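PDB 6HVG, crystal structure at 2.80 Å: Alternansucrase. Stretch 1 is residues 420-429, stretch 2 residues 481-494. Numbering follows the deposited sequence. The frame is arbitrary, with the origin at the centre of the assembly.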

# COMPACT_ATOMS: atom_id res chain seq x y z
N ASP A 420 -12.35 47.85 -12.14
CA ASP A 420 -11.94 48.27 -13.50
C ASP A 420 -10.83 47.35 -14.02
O ASP A 420 -10.19 46.62 -13.25
CB ASP A 420 -11.42 49.73 -13.50
CG ASP A 420 -12.47 50.74 -13.09
OD1 ASP A 420 -13.52 50.87 -13.75
OD2 ASP A 420 -12.24 51.44 -12.08
N ILE A 421 -10.62 47.41 -15.33
CA ILE A 421 -9.66 46.57 -16.03
C ILE A 421 -8.76 47.47 -16.87
O ILE A 421 -9.25 48.31 -17.64
CB ILE A 421 -10.37 45.58 -16.97
CG1 ILE A 421 -11.11 44.49 -16.18
CG2 ILE A 421 -9.37 44.97 -17.97
CD1 ILE A 421 -10.24 43.35 -15.72
N LEU A 422 -7.45 47.29 -16.75
CA LEU A 422 -6.47 48.02 -17.55
C LEU A 422 -6.38 47.41 -18.94
O LEU A 422 -5.38 46.80 -19.26
CB LEU A 422 -5.11 47.97 -16.85
CG LEU A 422 -3.93 48.70 -17.46
CD1 LEU A 422 -4.08 50.20 -17.25
CD2 LEU A 422 -2.58 48.21 -16.92
N LYS A 423 -7.42 47.57 -19.77
CA LYS A 423 -7.44 46.91 -21.09
C LYS A 423 -6.18 47.29 -21.87
O LYS A 423 -5.75 48.44 -21.84
CB LYS A 423 -8.73 47.22 -21.89
CG LYS A 423 -8.82 48.61 -22.50
CD LYS A 423 -9.68 48.66 -23.78
CE LYS A 423 -10.03 50.11 -24.22
NZ LYS A 423 -9.74 50.44 -25.65
N ASN A 424 -5.56 46.28 -22.46
CA ASN A 424 -4.39 46.45 -23.33
C ASN A 424 -3.23 47.17 -22.65
O ASN A 424 -2.24 47.53 -23.32
CB ASN A 424 -4.80 47.20 -24.61
CG ASN A 424 -3.80 47.04 -25.75
OD1 ASN A 424 -3.06 46.06 -25.82
ND2 ASN A 424 -3.80 48.01 -26.66
N GLY A 425 -3.33 47.38 -21.34
CA GLY A 425 -2.33 48.11 -20.61
C GLY A 425 -2.38 49.61 -20.86
O GLY A 425 -1.38 50.27 -20.64
N ASP A 426 -3.50 50.15 -21.32
CA ASP A 426 -3.57 51.57 -21.68
C ASP A 426 -4.61 52.31 -20.88
O ASP A 426 -4.30 53.30 -20.20
CB ASP A 426 -3.87 51.77 -23.17
CG ASP A 426 -2.70 51.42 -24.07
OD1 ASP A 426 -2.89 51.21 -25.30
OD2 ASP A 426 -1.58 51.35 -23.53
N THR A 427 -5.84 51.84 -20.99
CA THR A 427 -6.96 52.57 -20.45
C THR A 427 -7.79 51.70 -19.52
O THR A 427 -8.11 50.56 -19.84
CB THR A 427 -7.84 53.19 -21.56
OG1 THR A 427 -8.22 52.19 -22.50
CG2 THR A 427 -7.08 54.30 -22.27
N TRP A 428 -8.10 52.26 -18.36
CA TRP A 428 -8.94 51.59 -17.37
C TRP A 428 -10.37 51.69 -17.83
O TRP A 428 -10.86 52.77 -18.14
CB TRP A 428 -8.81 52.25 -16.01
CG TRP A 428 -7.50 51.99 -15.33
CD1 TRP A 428 -6.44 52.83 -15.25
CD2 TRP A 428 -7.14 50.81 -14.58
NE1 TRP A 428 -5.44 52.26 -14.50
CE2 TRP A 428 -5.84 51.02 -14.09
CE3 TRP A 428 -7.78 49.60 -14.29
CZ2 TRP A 428 -5.17 50.07 -13.32
CZ3 TRP A 428 -7.11 48.66 -13.52
CH2 TRP A 428 -5.82 48.90 -13.05
N THR A 429 -11.05 50.55 -17.88
CA THR A 429 -12.46 50.51 -18.19
C THR A 429 -13.20 49.69 -17.11
O THR A 429 -12.69 48.68 -16.60
CB THR A 429 -12.67 49.90 -19.59
OG1 THR A 429 -12.32 48.51 -19.54
CG2 THR A 429 -11.76 50.54 -20.63
N ALA A 481 4.65 43.83 -9.59
CA ALA A 481 3.36 43.19 -9.86
C ALA A 481 2.57 43.94 -10.91
O ALA A 481 1.92 43.34 -11.73
CB ALA A 481 2.56 43.06 -8.57
N PHE A 482 2.65 45.27 -10.87
CA PHE A 482 1.89 46.10 -11.80
C PHE A 482 2.45 46.08 -13.22
O PHE A 482 1.67 46.04 -14.17
CB PHE A 482 1.77 47.53 -11.29
CG PHE A 482 0.82 48.37 -12.10
CD1 PHE A 482 -0.56 48.14 -12.05
CD2 PHE A 482 1.30 49.38 -12.94
CE1 PHE A 482 -1.43 48.92 -12.81
CE2 PHE A 482 0.43 50.15 -13.70
CZ PHE A 482 -0.93 49.92 -13.63
N VAL A 483 3.78 46.06 -13.38
CA VAL A 483 4.35 45.91 -14.72
C VAL A 483 3.98 44.53 -15.30
O VAL A 483 3.76 44.41 -16.49
CB VAL A 483 5.88 46.17 -14.83
CG1 VAL A 483 6.22 47.51 -14.22
CG2 VAL A 483 6.70 45.09 -14.17
N ILE A 484 3.86 43.51 -14.45
CA ILE A 484 3.35 42.20 -14.87
C ILE A 484 1.86 42.28 -15.20
O ILE A 484 1.42 41.66 -16.17
CB ILE A 484 3.56 41.11 -13.79
CG1 ILE A 484 5.05 40.85 -13.55
CG2 ILE A 484 2.88 39.80 -14.18
CD1 ILE A 484 5.76 40.13 -14.68
N GLN A 485 1.09 43.04 -14.43
CA GLN A 485 -0.34 43.20 -14.73
C GLN A 485 -0.53 43.82 -16.11
O GLN A 485 -1.34 43.35 -16.90
CB GLN A 485 -1.06 44.04 -13.67
CG GLN A 485 -2.52 44.34 -14.03
CD GLN A 485 -3.32 44.97 -12.90
OE1 GLN A 485 -2.82 45.13 -11.79
NE2 GLN A 485 -4.57 45.33 -13.19
N THR A 486 0.23 44.88 -16.38
CA THR A 486 0.18 45.55 -17.67
C THR A 486 0.48 44.51 -18.77
O THR A 486 -0.31 44.30 -19.69
CB THR A 486 1.15 46.76 -17.69
OG1 THR A 486 0.63 47.80 -16.85
CG2 THR A 486 1.36 47.31 -19.11
N ALA A 487 1.60 43.81 -18.64
CA ALA A 487 1.99 42.80 -19.62
C ALA A 487 0.92 41.75 -19.81
O ALA A 487 0.73 41.26 -20.91
CB ALA A 487 3.30 42.15 -19.21
N ILE A 488 0.23 41.38 -18.73
CA ILE A 488 -0.84 40.42 -18.81
C ILE A 488 -1.97 40.95 -19.70
O ILE A 488 -2.48 40.23 -20.56
CB ILE A 488 -1.39 40.04 -17.42
CG1 ILE A 488 -0.41 39.08 -16.73
CG2 ILE A 488 -2.76 39.34 -17.52
CD1 ILE A 488 -0.66 38.91 -15.25
N GLU A 489 -2.35 42.20 -19.52
CA GLU A 489 -3.46 42.75 -20.28
C GLU A 489 -3.14 42.87 -21.76
O GLU A 489 -4.04 42.83 -22.61
CB GLU A 489 -3.90 44.09 -19.70
CG GLU A 489 -4.37 44.04 -18.26
CD GLU A 489 -5.73 43.39 -18.06
OE1 GLU A 489 -6.24 42.71 -18.97
OE2 GLU A 489 -6.29 43.55 -16.95
N GLN A 490 -1.85 43.01 -22.06
CA GLN A 490 -1.37 43.06 -23.45
C GLN A 490 -1.45 41.71 -24.18
O GLN A 490 -1.84 41.66 -25.35
CB GLN A 490 0.07 43.58 -23.49
CG GLN A 490 0.20 45.07 -23.17
CD GLN A 490 1.63 45.51 -22.95
OE1 GLN A 490 2.54 44.68 -22.90
NE2 GLN A 490 1.83 46.81 -22.77
N GLN A 491 -1.07 40.63 -23.49
CA GLN A 491 -1.18 39.30 -24.07
C GLN A 491 -2.63 38.82 -24.12
O GLN A 491 -2.94 37.93 -24.90
CB GLN A 491 -0.30 38.28 -23.34
CG GLN A 491 1.20 38.53 -23.40
CD GLN A 491 1.88 38.09 -24.69
OE1 GLN A 491 2.64 38.85 -25.30
NE2 GLN A 491 1.65 36.83 -25.08
N ILE A 492 -3.51 39.40 -23.29
CA ILE A 492 -4.96 39.14 -23.38
C ILE A 492 -5.56 39.76 -24.65
O ILE A 492 -6.38 39.14 -25.34
CB ILE A 492 -5.72 39.61 -22.11
CG1 ILE A 492 -5.44 38.67 -20.95
CG2 ILE A 492 -7.24 39.67 -22.34
CD1 ILE A 492 -5.79 39.21 -19.58
N SER A 493 -5.15 40.98 -24.95
CA SER A 493 -5.56 41.65 -26.19
C SER A 493 -4.99 40.97 -27.43
O SER A 493 -5.70 40.75 -28.40
CB SER A 493 -5.14 43.12 -26.14
OG SER A 493 -5.82 43.77 -25.10
N LEU A 494 -3.71 40.59 -27.36
CA LEU A 494 -3.03 39.96 -28.48
C LEU A 494 -3.64 38.59 -28.82
O LEU A 494 -3.91 38.31 -29.98
CB LEU A 494 -1.52 39.83 -28.18
CG LEU A 494 -0.52 39.51 -29.30
CD1 LEU A 494 -0.70 40.37 -30.56
CD2 LEU A 494 0.91 39.63 -28.76

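A β-hairpin lays its tight turn and neighbouring side chains across one helix, a contact made by van der Waals packing with no hydrogen bond between the two stretches. Strands 420-423 and 427-429 pair through Ile421 N to Thr429 O (2.7 Å) and Thr429 N to Ile421 O (2.9 Å). A type II turn from Leu422 to Gly425 is closed by Gly425 N to Leu422 O (3.0 Å). Strand 420-423 crosses helix 481-494 at 72°, the axes approaching to 8.0 Å, but the backbones come closest at the turn: Asn424 CA lies 4.5 Å from Gln490 CA, and Gly425 CA 4.6 Å from Thr486 CA.

Glycine suits this spot twice over. Its phi of 74° is favourable for glycine, and an ideal CB on Gly425 would point toward the helix and sit 3.0 Å from Thr486 CG2, a clash.

Leu422 and Glu489 each point toward the other stretch, and with Asn424 they bury the most area, 70 to 75 Å² apiece. Leu422 O meets Glu489 CG at 3.1 Å, while Leu422 CD2 reaches Thr486 OG1 at 3.2 Å and Phe482 CZ at 4.1 Å. The Glu489 carboxylate lies beside Ile421, with OE2 3.5 Å from Ile421 CG2; both its oxygens are hydrogen-bonded elsewhere in the structure, which satisfies this buried acid.

Trp428 extends the apolar patch: its CZ2 approaches the edge of the Phe482 ring, 3.9 Å from CE1, and its CH2 lies 3.8 Å from Gln485 NE2.

At the other end, Asn424 rests on the helix through its backbone and CB, with CA 3.5 Å and CB 3.6 Å from Ser493 OG. That hydroxyl donates within the helix, from Ser493 OG to Glu489 O (3.2 Å). Asn424 O packs against aliphatic Gln490 CG at 3.5 Å.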